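Local coordinates for amidohydrolase (Thermotoga maritima, PDB 3OOQ) that hydrolyses amide or related C-N bonds as a member of the amidohydrolase family, possibly acting on allantoin, at the interface of chains A and B. Sequence-based numbering; all coordinates share one arbitrary frame. Chains: chain A/B, amidohydrolase.

Contact 1: the interface of chains A and B. Residues chain A 275, 314, 317, 321, 371; chain B 275, 317, 320-321, 324.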
loop_
_atom_site.group_PDB
_atom_site.type_symbol
_atom_site.label_atom_id
_atom_site.label_comp_id
_atom_site.label_asym_id
_atom_site.label_seq_id
_atom_site.Cartn_x
_atom_site.Cartn_y
_atom_site.Cartn_z
ATOM N N LEU A 275 -12.159 38.346 4.384
ATOM C CA LEU A 275 -10.962 38.712 5.134
ATOM C C LEU A 275 -10.100 37.464 5.322
ATOM O O LEU A 275 -10.043 36.905 6.417
ATOM C CB LEU A 275 -11.389 39.275 6.501
ATOM C CG LEU A 275 -10.300 39.809 7.426
ATOM C CD1 LEU A 275 -10.005 41.222 7.011
ATOM C CD2 LEU A 275 -10.765 39.734 8.892
ATOM N N PHE A 314 -15.353 37.377 14.988
ATOM C CA PHE A 314 -14.792 38.510 14.239
ATOM C C PHE A 314 -15.638 38.945 13.038
ATOM O O PHE A 314 -15.158 39.631 12.135
ATOM C CB PHE A 314 -13.327 38.230 13.848
ATOM C CG PHE A 314 -12.430 37.928 15.029
ATOM C CD1 PHE A 314 -12.395 38.775 16.139
ATOM C CD2 PHE A 314 -11.626 36.798 15.031
ATOM C CE1 PHE A 314 -11.571 38.498 17.236
ATOM C CE2 PHE A 314 -10.786 36.516 16.115
ATOM C CZ PHE A 314 -10.770 37.367 17.230
ATOM N N VAL A 317 -15.415 42.480 12.582
ATOM C CA VAL A 317 -14.083 42.853 12.114
ATOM C C VAL A 317 -14.009 42.739 10.581
ATOM O O VAL A 317 -13.555 43.673 9.901
ATOM C CB VAL A 317 -12.984 42.000 12.798
ATOM C CG1 VAL A 317 -11.592 42.322 12.201
ATOM C CG2 VAL A 317 -13.005 42.250 14.321
ATOM N N THR A 321 -13.830 46.101 7.950
ATOM C CA THR A 321 -12.693 46.158 7.039
ATOM C C THR A 321 -13.111 46.460 5.594
ATOM O O THR A 321 -12.384 47.136 4.869
ATOM C CB THR A 321 -11.849 44.856 7.114
ATOM O OG1 THR A 321 -11.366 44.691 8.454
ATOM C CG2 THR A 321 -10.644 44.950 6.175
HETATM N N MSE A 371 -13.316 49.293 16.657
HETATM C CA MSE A 371 -12.598 48.202 17.323
HETATM C C MSE A 371 -12.454 48.386 18.839
HETATM O O MSE A 371 -12.126 47.435 19.544
HETATM C CB MSE A 371 -11.234 47.952 16.665
HETATM C CG MSE A 371 -11.306 47.436 15.236
HETATM SE SE MSE A 371 -12.414 45.806 15.082
HETATM C CE MSE A 371 -14.093 46.575 14.384
ATOM N N LEU B 275 -5.738 36.823 15.314
ATOM C CA LEU B 275 -7.049 36.988 14.706
ATOM C C LEU B 275 -7.369 35.772 13.859
ATOM O O LEU B 275 -7.439 35.872 12.633
ATOM C CB LEU B 275 -7.073 38.252 13.842
ATOM C CG LEU B 275 -8.414 38.685 13.248
ATOM C CD1 LEU B 275 -9.204 39.507 14.277
ATOM C CD2 LEU B 275 -8.208 39.497 11.946
ATOM N N VAL B 317 -5.580 45.408 10.694
ATOM C CA VAL B 317 -6.892 44.932 11.112
ATOM C C VAL B 317 -6.766 44.071 12.365
ATOM O O VAL B 317 -7.547 44.233 13.334
ATOM C CB VAL B 317 -7.587 44.100 10.009
ATOM C CG1 VAL B 317 -8.886 43.466 10.542
ATOM C CG2 VAL B 317 -7.836 44.961 8.753
ATOM N N ALA B 320 -5.620 46.452 15.279
ATOM C CA ALA B 320 -6.734 47.306 15.739
ATOM C C ALA B 320 -7.729 46.508 16.578
ATOM O O ALA B 320 -8.265 47.003 17.588
ATOM C CB ALA B 320 -7.450 47.992 14.555
ATOM N N THR B 321 -7.939 45.262 16.178
ATOM C CA THR B 321 -8.883 44.388 16.871
ATOM C C THR B 321 -8.512 44.127 18.328
ATOM O O THR B 321 -9.399 43.920 19.151
ATOM C CB THR B 321 -9.066 43.048 16.108
ATOM O OG1 THR B 321 -9.654 43.338 14.836
ATOM C CG2 THR B 321 -10.004 42.101 16.862
ATOM N N ARG B 324 -10.054 45.721 21.444
ATOM C CA ARG B 324 -11.274 45.121 21.955
ATOM C C ARG B 324 -10.931 44.165 23.115
ATOM O O ARG B 324 -11.817 43.665 23.801
ATOM C CB ARG B 324 -11.969 44.383 20.810
ATOM C CG ARG B 324 -13.433 44.067 20.983
ATOM C CD ARG B 324 -14.055 43.730 19.622
ATOM N NE ARG B 324 -14.625 44.907 18.947
ATOM C CZ ARG B 324 -15.394 44.861 17.862
ATOM N NH1 ARG B 324 -15.675 43.689 17.283
ATOM N NH2 ARG B 324 -15.882 45.989 17.353
#
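Helix 315-321 of chain A packs against the same helix of chain B, flanked by the loops bearing A:Leu275 and B:Leu275, the 3-10 helix 312-314 of chain A, and the loop at A:Met371, which meets B:Ala320 and B:Arg324. At the middle, A:Val317 and B:Val317 touch branch to branch, CG1 to CG1 at 3.4 Å, a tight fit. Each CG1 lies anti to its own backbone N (chi1 175° in chain A), which aims it at its twin; a short, branched valine lets the helices come this close. B:Thr321 OG1 lies 3.4 Å from A:Val317 CG1. Donating to B:Val317 O at 2.7 Å lets this hydroxyl face an apolar valine without a polar partner across the interface, while the methyl CG2 packs on A:Val317 CG2. B:Leu275 sets CD1 over the centre of one face of the A:Phe314 ring, 3.6 Å from the centroid, a CH-pi contact, and A:Phe314 CE1 lies 3.9 Å from B:Thr321 CG2. An alanine in place of A:Phe314 would probably leave B:Leu275 CD1 without its aromatic platform and open a gap beside B:Thr321 CG2. At the rim, the selenium of A:Met371, standing in for methionine sulphur, lies over the centre of the B:Arg324 guanidinium; methionine's flexible thioether can follow such a surface. The patch makes a largely apolar seam that probably helps to hold two copies as a two-fold pair.

Contact 2: the interface of chains A and B. Residues chain A 72-75; chain B 278-281.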
loop_
_atom_site.group_PDB
_atom_site.type_symbol
_atom_site.label_atom_id
_atom_site.label_comp_id
_atom_site.label_asym_id
_atom_site.label_seq_id
_atom_site.Cartn_x
_atom_site.Cartn_y
_atom_site.Cartn_z
ATOM N N GLY A 72 -10.472 24.429 19.308
ATOM C CA GLY A 72 -9.489 24.156 20.358
ATOM C C GLY A 72 -9.122 22.691 20.555
ATOM O O GLY A 72 -8.605 22.298 21.618
ATOM N N VAL A 73 -9.321 21.903 19.509
ATOM C CA VAL A 73 -9.369 20.462 19.650
ATOM C C VAL A 73 -8.604 19.684 18.545
ATOM O O VAL A 73 -8.045 18.603 18.807
ATOM C CB VAL A 73 -10.876 20.103 19.813
ATOM C CG1 VAL A 73 -11.439 19.288 18.680
ATOM C CG2 VAL A 73 -11.161 19.608 21.197
ATOM N N GLY A 74 -8.562 20.251 17.334
ATOM C CA GLY A 74 -7.867 19.642 16.193
ATOM C C GLY A 74 -8.782 19.216 15.055
ATOM O O GLY A 74 -9.917 18.753 15.280
ATOM N N TYR A 75 -8.279 19.378 13.828
ATOM C CA TYR A 75 -9.003 19.056 12.578
ATOM C C TYR A 75 -9.591 17.644 12.551
ATOM O O TYR A 75 -10.612 17.410 11.908
ATOM C CB TYR A 75 -8.056 19.155 11.374
ATOM C CG TYR A 75 -7.733 20.545 10.860
ATOM C CD1 TYR A 75 -6.632 21.264 11.358
ATOM C CD2 TYR A 75 -8.492 21.121 9.834
ATOM C CE1 TYR A 75 -6.311 22.549 10.856
ATOM C CE2 TYR A 75 -8.193 22.405 9.330
ATOM C CZ TYR A 75 -7.102 23.113 9.845
ATOM O OH TYR A 75 -6.813 24.370 9.338
ATOM N N ARG B 278 -8.901 28.708 16.579
ATOM C CA ARG B 278 -8.011 27.815 17.331
ATOM C C ARG B 278 -8.096 26.379 16.781
ATOM O O ARG B 278 -8.839 25.551 17.276
ATOM C CB ARG B 278 -8.307 27.904 18.832
ATOM C CG ARG B 278 -8.141 29.313 19.427
ATOM C CD ARG B 278 -8.952 29.426 20.729
ATOM N NE ARG B 278 -8.879 30.756 21.323
ATOM C CZ ARG B 278 -9.614 31.805 20.952
ATOM N NH1 ARG B 278 -10.498 31.702 19.969
ATOM N NH2 ARG B 278 -9.461 32.961 21.583
ATOM N N THR B 279 -7.297 26.121 15.749
ATOM C CA THR B 279 -7.345 24.889 14.969
ATOM C C THR B 279 -6.826 23.655 15.716
ATOM O O THR B 279 -7.042 22.537 15.281
ATOM C CB THR B 279 -6.444 25.023 13.735
ATOM O OG1 THR B 279 -5.143 25.423 14.172
ATOM C CG2 THR B 279 -6.993 26.045 12.740
ATOM N N LYS B 280 -6.101 23.874 16.806
ATOM C CA LYS B 280 -5.382 22.808 17.479
ATOM C C LYS B 280 -5.599 22.830 18.979
ATOM O O LYS B 280 -5.927 23.856 19.566
ATOM C CB LYS B 280 -3.884 22.907 17.192
ATOM C CG LYS B 280 -3.495 22.523 15.764
ATOM C CD LYS B 280 -1.991 22.619 15.551
ATOM C CE LYS B 280 -1.513 24.062 15.377
ATOM N NZ LYS B 280 -0.024 24.097 15.514
ATOM N N LEU B 281 -5.392 21.670 19.583
ATOM C CA LEU B 281 -5.386 21.533 21.026
ATOM C C LEU B 281 -4.420 22.520 21.699
ATOM O O LEU B 281 -4.770 23.172 22.693
ATOM C CB LEU B 281 -5.029 20.098 21.370
ATOM C CG LEU B 281 -5.150 19.658 22.812
ATOM C CD1 LEU B 281 -6.640 19.671 23.274
ATOM C CD2 LEU B 281 -4.487 18.277 22.885
HETATM O O HOH W 1 -10.259 22.696 16.604
#
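B:Thr279 has chi1 53°, with CG2 anti to its carbonyl carbon, which puts the methyl beside the ring of the poorly ordered A:Tyr75, while a positive phi of 82° lets the chain turn at A:Gly72 beside B:Arg278 O. Two loops of the amidohydrolase family protein meet here, residues 72-74 of chain A leading into 3-10 helix 75-77, and residues 278-280 of chain B leading into 3-10 helix 281-283. The direct hydrogen bond runs from A:Gly72 N to B:Arg278 O at 2.8 Å. The same carbonyl oxygen also pairs with a water, 3.3 Å from B:Arg278 O. On the chain A side this water is 3.2 Å from A:Val73 N. It is also 3.1 Å from A:Gly74 N. Three successive backbone N-H groups are therefore gathered around one acceptor, directly or through the water. A glycine suits position 72 because its positive phi is easily adopted and it has no side chain to stand between the loops; A:Gly74 likewise has a positive phi, 114°. The side chains of A:Tyr75 and B:Thr279 run alongside, pointing the same way, with A:Tyr75 CE1 3.8 Å from B:Thr279 CB. The threonine methyl CG2 lies 3.8 Å from the phenol oxygen OH of A:Tyr75, a small branched group against a broad aromatic one. The leucine methyl B:Leu281 CD1 lies against the carbonyl oxygen of A:Gly72, 3.7 Å from O.

Contact 1 and contact 2 belong to one two-fold interface, with the centres of their C-alpha atoms about 21 Å apart. They share no residue, but chain B ties them together through one nearby stretch of sequence: B:Leu275 serves contact 1, and B:Arg278 begins the part of the loop used in contact 2. The two differ in chemistry, since contact 1 relies on side-chain packing and contact 2 largely on backbone polar groups and a bridging water. Exchange of the chains repeats both, so the pairing would be braced at several separate places. The deposited assembly holds ten copies, and coordinates alone do not prove the oligomer in solution.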